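Local structure of alpha-/beta-galactoside alpha-2,3-sialyltransferase (Photobacterium phosphoreum, 2ZWI) at residues W200-F203 with T204-S208; Q210-K213 with F214-F217. The protein probably transfers sialic acid from its CMP-activated form to galactosides through alpha-2,3 linkages, as a glycosyltransferase of the GT-B clan. One frame throughout, in Å; residues are numbered along the deposited sequence.

Interaction 1: W200-F203 with T204-S208; sequences WDYF and TTFNS
The ring of F206 turns back against Y202 and F203, and the two approach it differently. Y202 offers its CB, which stands over one face of the F206 ring 4.1 Å from the centroid and 22° off the normal. This is a CH-pi contact displaced toward the rim, where F206 CZ is the nearest ring atom. With CG set anti to the carbonyl carbon (chi1 -72°), the phenol of Y202 carries on away from the contact and leaves CB as the touching group. F203 meets F206 ring to ring: the two are neither stacked nor edge-to-face, their planes inclined at 42° and their centroids 5.6 Å apart. The closest atoms of this pair are F203 CD1 and F206 CD2, at 3.7 Å.

The backbone between the rings turns twice. T204 N bonds to D201 O, and the next turn repeats the i to i+3 pattern with T205 N bonding to Y202 O at 3.1 Å. F206 N reaches that same oxygen at 3.1 Å, lying in the carbonyl plane, whereas T205 N stands well above that plane. A weak bond from T205 OG1 at 3.3 Å adds a third donor, so the consecutive turns converge on Y202 O. The oxygen also lies over a face of the F206 ring, 3.4 Å from CD1.

D201, T204 and T205 form the exposed side, while F206 is buried. Residues 200-207 lie in the loop between strand 195-197, at the edge of the seven-stranded sheet, and helix 208-218. Y202 packs on helix 14-26 and on helix 305-310 of the other half of this two-sheet, GT-B-type fold; F206 touches N25 of helix 14-26, and both phenylalanines rest on K211 of helix 208-218.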
ATOM      1  N   TRP A 200      -7.314  -6.276  -7.196  1.00 13.07           N
ATOM      2  CA  TRP A 200      -8.323  -5.456  -6.534  1.00 13.38           C
ATOM      3  C   TRP A 200      -9.756  -5.873  -6.900  1.00 13.79           C
ATOM      4  O   TRP A 200     -10.732  -5.198  -6.544  1.00 14.16           O
ATOM      5  CB  TRP A 200      -8.077  -3.968  -6.840  1.00 13.06           C
ATOM      6  CG  TRP A 200      -6.734  -3.449  -6.308  1.00 12.94           C
ATOM      7  CD1 TRP A 200      -5.580  -3.267  -7.021  1.00 12.73           C
ATOM      8  CD2 TRP A 200      -6.430  -3.057  -4.956  1.00 11.76           C
ATOM      9  NE1 TRP A 200      -4.580  -2.790  -6.200  1.00 11.39           N
ATOM     10  CE2 TRP A 200      -5.073  -2.653  -4.930  1.00 12.10           C
ATOM     11  CE3 TRP A 200      -7.174  -3.001  -3.770  1.00 11.35           C
ATOM     12  CZ2 TRP A 200      -4.441  -2.212  -3.765  1.00 12.05           C
ATOM     13  CZ3 TRP A 200      -6.542  -2.568  -2.598  1.00 12.52           C
ATOM     14  CH2 TRP A 200      -5.190  -2.166  -2.613  1.00 12.87           C
ATOM     15  N   ASP A 201      -9.876  -7.007  -7.575  1.00 14.46           N
ATOM     16  CA  ASP A 201     -11.168  -7.478  -8.090  1.00 15.56           C
ATOM     17  C   ASP A 201     -11.667  -8.705  -7.331  1.00 15.39           C
ATOM     18  O   ASP A 201     -12.458  -9.485  -7.861  1.00 15.51           O
ATOM     19  CB  ASP A 201     -11.045  -7.789  -9.587  1.00 15.85           C
ATOM     20  CG  ASP A 201      -9.992  -8.852  -9.885  1.00 17.98           C
ATOM     21  OD1 ASP A 201      -9.301  -9.326  -8.952  1.00 19.47           O
ATOM     22  OD2 ASP A 201      -9.854  -9.229 -11.069  1.00 21.68           O
ATOM     23  N   TYR A 202     -11.192  -8.874  -6.100  1.00 15.07           N
ATOM     24  CA  TYR A 202     -11.600  -9.998  -5.253  1.00 15.60           C
ATOM     25  C   TYR A 202     -13.111 -10.066  -5.030  1.00 16.01           C
ATOM     26  O   TYR A 202     -13.686 -11.160  -4.985  1.00 16.07           O
ATOM     27  CB  TYR A 202     -10.876  -9.944  -3.898  1.00 15.21           C
ATOM     28  CG  TYR A 202      -9.408 -10.291  -3.985  1.00 14.81           C
ATOM     29  CD1 TYR A 202      -8.443  -9.294  -4.147  1.00 14.22           C
ATOM     30  CD2 TYR A 202      -8.980 -11.619  -3.906  1.00 15.03           C
ATOM     31  CE1 TYR A 202      -7.093  -9.608  -4.235  1.00 13.07           C
ATOM     32  CE2 TYR A 202      -7.631 -11.944  -3.990  1.00 14.82           C
ATOM     33  CZ  TYR A 202      -6.692 -10.934  -4.147  1.00 14.75           C
ATOM     34  OH  TYR A 202      -5.353 -11.256  -4.243  1.00 14.46           O
ATOM     35  N   PHE A 203     -13.754  -8.907  -4.904  1.00 16.60           N
ATOM     36  CA  PHE A 203     -15.196  -8.868  -4.628  1.00 17.57           C
ATOM     37  C   PHE A 203     -16.051  -9.476  -5.744  1.00 18.80           C
ATOM     38  O   PHE A 203     -17.196  -9.843  -5.517  1.00 19.10           O
ATOM     39  CB  PHE A 203     -15.662  -7.449  -4.281  1.00 16.82           C
ATOM     40  CG  PHE A 203     -15.669  -7.157  -2.804  1.00 16.35           C
ATOM     41  CD1 PHE A 203     -14.564  -7.470  -2.004  1.00 15.30           C
ATOM     42  CD2 PHE A 203     -16.773  -6.545  -2.209  1.00 15.59           C
ATOM     43  CE1 PHE A 203     -14.575  -7.204  -0.622  1.00 14.31           C
ATOM     44  CE2 PHE A 203     -16.785  -6.261  -0.829  1.00 13.99           C
ATOM     45  CZ  PHE A 203     -15.685  -6.592  -0.041  1.00 13.74           C
ATOM     46  N   THR A 204     -15.483  -9.577  -6.942  1.00 19.90           N
ATOM     47  CA  THR A 204     -16.156 -10.188  -8.089  1.00 21.05           C
ATOM     48  C   THR A 204     -16.443 -11.679  -7.833  1.00 21.24           C
ATOM     49  O   THR A 204     -17.455 -12.196  -8.298  1.00 22.07           O
ATOM     50  CB  THR A 204     -15.322  -9.952  -9.387  1.00 21.17           C
ATOM     51  OG1 THR A 204     -15.285  -8.544  -9.656  1.00 23.26           O
ATOM     52  CG2 THR A 204     -15.893 -10.661 -10.597  1.00 22.13           C
ATOM     53  N   THR A 205     -15.580 -12.348  -7.067  1.00 20.92           N
ATOM     54  CA  THR A 205     -15.737 -13.781  -6.794  1.00 20.92           C
ATOM     55  C   THR A 205     -16.141 -14.119  -5.348  1.00 20.11           C
ATOM     56  O   THR A 205     -16.501 -15.263  -5.059  1.00 19.90           O
ATOM     57  CB  THR A 205     -14.479 -14.592  -7.185  1.00 21.21           C
ATOM     58  OG1 THR A 205     -13.331 -14.076  -6.500  1.00 23.24           O
ATOM     59  CG2 THR A 205     -14.229 -14.528  -8.690  1.00 21.94           C
ATOM     60  N   PHE A 206     -16.078 -13.128  -4.456  1.00 18.84           N
ATOM     61  CA  PHE A 206     -16.445 -13.301  -3.049  1.00 17.98           C
ATOM     62  C   PHE A 206     -17.942 -13.547  -2.884  1.00 18.17           C
ATOM     63  O   PHE A 206     -18.769 -12.863  -3.503  1.00 17.75           O
ATOM     64  CB  PHE A 206     -16.079 -12.045  -2.247  1.00 17.04           C
ATOM     65  CG  PHE A 206     -14.649 -12.007  -1.743  1.00 16.30           C
ATOM     66  CD1 PHE A 206     -13.712 -12.963  -2.128  1.00 15.14           C
ATOM     67  CD2 PHE A 206     -14.244 -10.985  -0.883  1.00 15.17           C
ATOM     68  CE1 PHE A 206     -12.407 -12.912  -1.651  1.00 15.09           C
ATOM     69  CE2 PHE A 206     -12.934 -10.915  -0.419  1.00 13.95           C
ATOM     70  CZ  PHE A 206     -12.015 -11.883  -0.798  1.00 14.28           C
ATOM     71  N   ASN A 207     -18.285 -14.510  -2.031  1.00 18.46           N
ATOM     72  CA  ASN A 207     -19.656 -14.662  -1.568  1.00 18.78           C
ATOM     73  C   ASN A 207     -19.965 -13.638  -0.467  1.00 19.23           C
ATOM     74  O   ASN A 207     -19.069 -12.925   0.005  1.00 19.20           O
ATOM     75  CB  ASN A 207     -19.921 -16.108  -1.105  1.00 18.85           C
ATOM     76  CG  ASN A 207     -19.048 -16.526   0.075  1.00 18.07           C
ATOM     77  OD1 ASN A 207     -18.852 -15.771   1.032  1.00 15.95           O
ATOM     78  ND2 ASN A 207     -18.534 -17.748   0.014  1.00 18.08           N
ATOM     79  N   SER A 208     -21.232 -13.558  -0.064  1.00 19.80           N
ATOM     80  CA  SER A 208     -21.668 -12.578   0.935  1.00 19.95           C
ATOM     81  C   SER A 208     -20.871 -12.618   2.232  1.00 19.73           C
ATOM     82  O   SER A 208     -20.474 -11.574   2.744  1.00 19.51           O
ATOM     83  CB  SER A 208     -23.157 -12.745   1.242  1.00 20.19           C
ATOM     84  OG  SER A 208     -23.922 -11.987   0.336  1.00 22.58           O
TER

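Interaction 2: Q210-K213 with F214-F217; sequences QKNK and FYNF
K211 and Y215 meet one turn apart on an alpha helix, 208-218, whose i to i+4 backbone bonds join all four pairs from Q210–F214 to K213–F217. The tight part of the contact is Y215 against the turn before it. Its backbone N donates to K211 O at an N-H...O angle of 161°, and its ring then folds back so that the same oxygen sits 3.3 Å above the ring plane, over its centre. A chi1 of -51° sets CG beside the backbone N, anti to the carbonyl carbon, and turns the ring over that oxygen. K211 O is thus covered by the ring while its bond to Y215 N is kept.

F214 and F217 form the buried side, which faces other helices. F214 CB lies 3.4 Å from K211 O, but the ring runs away from the preceding turn and packs on T21 and I24 of helix 14-26. F217 touches M20 and I24 of that helix and also L46 and I50 of helix 44-50. K213 joins this side and lies on L46 and S49.

N212 and N216 belong to the exposed side. Here the amide of N212 meets the Y215 ring more loosely: it crosses the ring with the two planes 57° apart and OD1 3.7 Å from CD2. That contact is oblique, over neither face nor edge. N216, whose N bonds to N212 O at 2.8 Å, also brings its side chain close to that acceptor: its CG is 3.4 Å from N212 O, yet N216 ND2, 3.5 Å from the same oxygen, meets it at too poor an angle to bond.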
ATOM      1  N   GLN A 210     -17.847 -13.643   2.804  1.00 17.48           N
ATOM      2  CA  GLN A 210     -16.511 -13.117   2.561  1.00 16.81           C
ATOM      3  C   GLN A 210     -16.535 -11.599   2.522  1.00 16.23           C
ATOM      4  O   GLN A 210     -15.702 -10.944   3.141  1.00 16.22           O
ATOM      5  CB  GLN A 210     -15.943 -13.662   1.249  1.00 16.02           C
ATOM      6  CG  GLN A 210     -15.478 -15.097   1.333  1.00 15.06           C
ATOM      7  CD  GLN A 210     -15.102 -15.651  -0.024  1.00 13.47           C
ATOM      8  OE1 GLN A 210     -15.931 -15.725  -0.927  1.00 11.97           O
ATOM      9  NE2 GLN A 210     -13.842 -16.035  -0.176  1.00 13.03           N
ATOM     10  N   LYS A 211     -17.499 -11.047   1.795  1.00 16.47           N
ATOM     11  CA  LYS A 211     -17.667  -9.594   1.714  1.00 16.32           C
ATOM     12  C   LYS A 211     -17.897  -8.991   3.097  1.00 16.45           C
ATOM     13  O   LYS A 211     -17.258  -7.993   3.464  1.00 15.65           O
ATOM     14  CB  LYS A 211     -18.807  -9.239   0.759  1.00 16.50           C
ATOM     15  CG  LYS A 211     -18.474  -9.497  -0.704  1.00 16.17           C
ATOM     16  CD  LYS A 211     -19.588  -9.025  -1.609  1.00 17.19           C
ATOM     17  CE  LYS A 211     -19.385  -9.516  -3.030  1.00 16.04           C
ATOM     18  NZ  LYS A 211     -20.505  -9.051  -3.898  1.00 16.58           N
ATOM     19  N   ASN A 212     -18.789  -9.620   3.862  1.00 16.40           N
ATOM     20  CA  ASN A 212     -19.089  -9.206   5.238  1.00 17.05           C
ATOM     21  C   ASN A 212     -17.884  -9.263   6.162  1.00 16.79           C
ATOM     22  O   ASN A 212     -17.675  -8.352   6.971  1.00 17.05           O
ATOM     23  CB  ASN A 212     -20.249 -10.028   5.822  1.00 17.67           C
ATOM     24  CG  ASN A 212     -21.573  -9.719   5.153  1.00 20.15           C
ATOM     25  OD1 ASN A 212     -21.790  -8.610   4.650  1.00 22.74           O
ATOM     26  ND2 ASN A 212     -22.475 -10.702   5.145  1.00 23.15           N
ATOM     27  N   LYS A 213     -17.081 -10.319   6.027  1.00 16.22           N
ATOM     28  CA  LYS A 213     -15.827 -10.421   6.764  1.00 16.06           C
ATOM     29  C   LYS A 213     -14.880  -9.255   6.463  1.00 15.32           C
ATOM     30  O   LYS A 213     -14.193  -8.765   7.364  1.00 15.43           O
ATOM     31  CB  LYS A 213     -15.134 -11.756   6.480  1.00 15.91           C
ATOM     32  CG  LYS A 213     -14.077 -12.129   7.513  1.00 16.68           C
ATOM     33  CD  LYS A 213     -13.584 -13.583   7.351  1.00 16.84           C
ATOM     34  CE  LYS A 213     -14.689 -14.574   7.675  1.00 18.31           C
ATOM     35  NZ  LYS A 213     -14.147 -15.930   7.977  1.00 21.53           N
ATOM     36  N   PHE A 214     -14.850  -8.813   5.205  1.00 14.69           N
ATOM     37  CA  PHE A 214     -14.043  -7.655   4.842  1.00 14.44           C
ATOM     38  C   PHE A 214     -14.545  -6.385   5.535  1.00 14.50           C
ATOM     39  O   PHE A 214     -13.742  -5.605   6.070  1.00 14.56           O
ATOM     40  CB  PHE A 214     -13.941  -7.451   3.321  1.00 14.27           C
ATOM     41  CG  PHE A 214     -13.042  -6.294   2.939  1.00 14.36           C
ATOM     42  CD1 PHE A 214     -11.671  -6.482   2.791  1.00 14.42           C
ATOM     43  CD2 PHE A 214     -13.563  -5.012   2.780  1.00 13.94           C
ATOM     44  CE1 PHE A 214     -10.824  -5.434   2.474  1.00 14.39           C
ATOM     45  CE2 PHE A 214     -12.712  -3.931   2.452  1.00 14.70           C
ATOM     46  CZ  PHE A 214     -11.340  -4.149   2.295  1.00 14.41           C
ATOM     47  N   TYR A 215     -15.860  -6.189   5.534  1.00 14.53           N
ATOM     48  CA  TYR A 215     -16.469  -5.057   6.246  1.00 14.80           C
ATOM     49  C   TYR A 215     -16.171  -5.109   7.730  1.00 14.93           C
ATOM     50  O   TYR A 215     -15.875  -4.078   8.334  1.00 14.84           O
ATOM     51  CB  TYR A 215     -17.982  -4.999   6.044  1.00 14.74           C
ATOM     52  CG  TYR A 215     -18.436  -5.056   4.606  1.00 15.03           C
ATOM     53  CD1 TYR A 215     -17.662  -4.518   3.581  1.00 13.29           C
ATOM     54  CD2 TYR A 215     -19.657  -5.634   4.275  1.00 14.71           C
ATOM     55  CE1 TYR A 215     -18.083  -4.581   2.262  1.00 15.78           C
ATOM     56  CE2 TYR A 215     -20.091  -5.690   2.965  1.00 15.27           C
ATOM     57  CZ  TYR A 215     -19.306  -5.165   1.965  1.00 14.94           C
ATOM     58  OH  TYR A 215     -19.744  -5.228   0.665  1.00 15.28           O
ATOM     59  N   ASN A 216     -16.252  -6.307   8.316  1.00 15.76           N
ATOM     60  CA  ASN A 216     -15.977  -6.478   9.749  1.00 16.31           C
ATOM     61  C   ASN A 216     -14.521  -6.191  10.144  1.00 16.20           C
ATOM     62  O   ASN A 216     -14.272  -5.522  11.143  1.00 16.75           O
ATOM     63  CB  ASN A 216     -16.415  -7.859  10.233  1.00 16.55           C
ATOM     64  CG  ASN A 216     -17.927  -7.998  10.314  1.00 18.11           C
ATOM     65  OD1 ASN A 216     -18.648  -7.010  10.445  1.00 19.38           O
ATOM     66  ND2 ASN A 216     -18.414  -9.235  10.227  1.00 19.08           N
ATOM     67  N   PHE A 217     -13.579  -6.710   9.362  1.00 16.05           N
ATOM     68  CA  PHE A 217     -12.145  -6.427   9.525  1.00 16.39           C
ATOM     69  C   PHE A 217     -11.795  -4.934   9.494  1.00 15.87           C
ATOM     70  O   PHE A 217     -11.036  -4.446  10.325  1.00 15.17           O
ATOM     71  CB  PHE A 217     -11.362  -7.100   8.392  1.00 17.14           C
ATOM     72  CG  PHE A 217     -10.737  -8.400   8.767  1.00 17.90           C
ATOM     73  CD1 PHE A 217     -10.040  -8.536   9.970  1.00 20.17           C
ATOM     74  CD2 PHE A 217     -10.790  -9.476   7.887  1.00 20.74           C
ATOM     75  CE1 PHE A 217      -9.435  -9.735  10.309  1.00 21.86           C
ATOM     76  CE2 PHE A 217     -10.186 -10.690   8.207  1.00 22.05           C
ATOM     77  CZ  PHE A 217      -9.504 -10.819   9.425  1.00 21.95           C
TER

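In the fold
Leaving strand 195-197, the chain first makes interaction 1, whose bonds span three or four residues. It then enters helix 208-218, where interaction 2 closes successive turns; the two follow in series and neither encloses the other. The junction is N207, the N-cap: its side chain caps the first turn, while Q210 OE1 bonds to N207 N, an arrangement consistent with a capping box. The contacts also touch directly, K211 CE lying 3.3 Å from F203 O and F203 CE2 3.5 Å from Y215 OH. Interaction 1 packs on helices 14-26 and 305-310, interaction 2 on 14-26 and 44-50, with the side chain of F214 about 7 Å from that of CMP-binding E306.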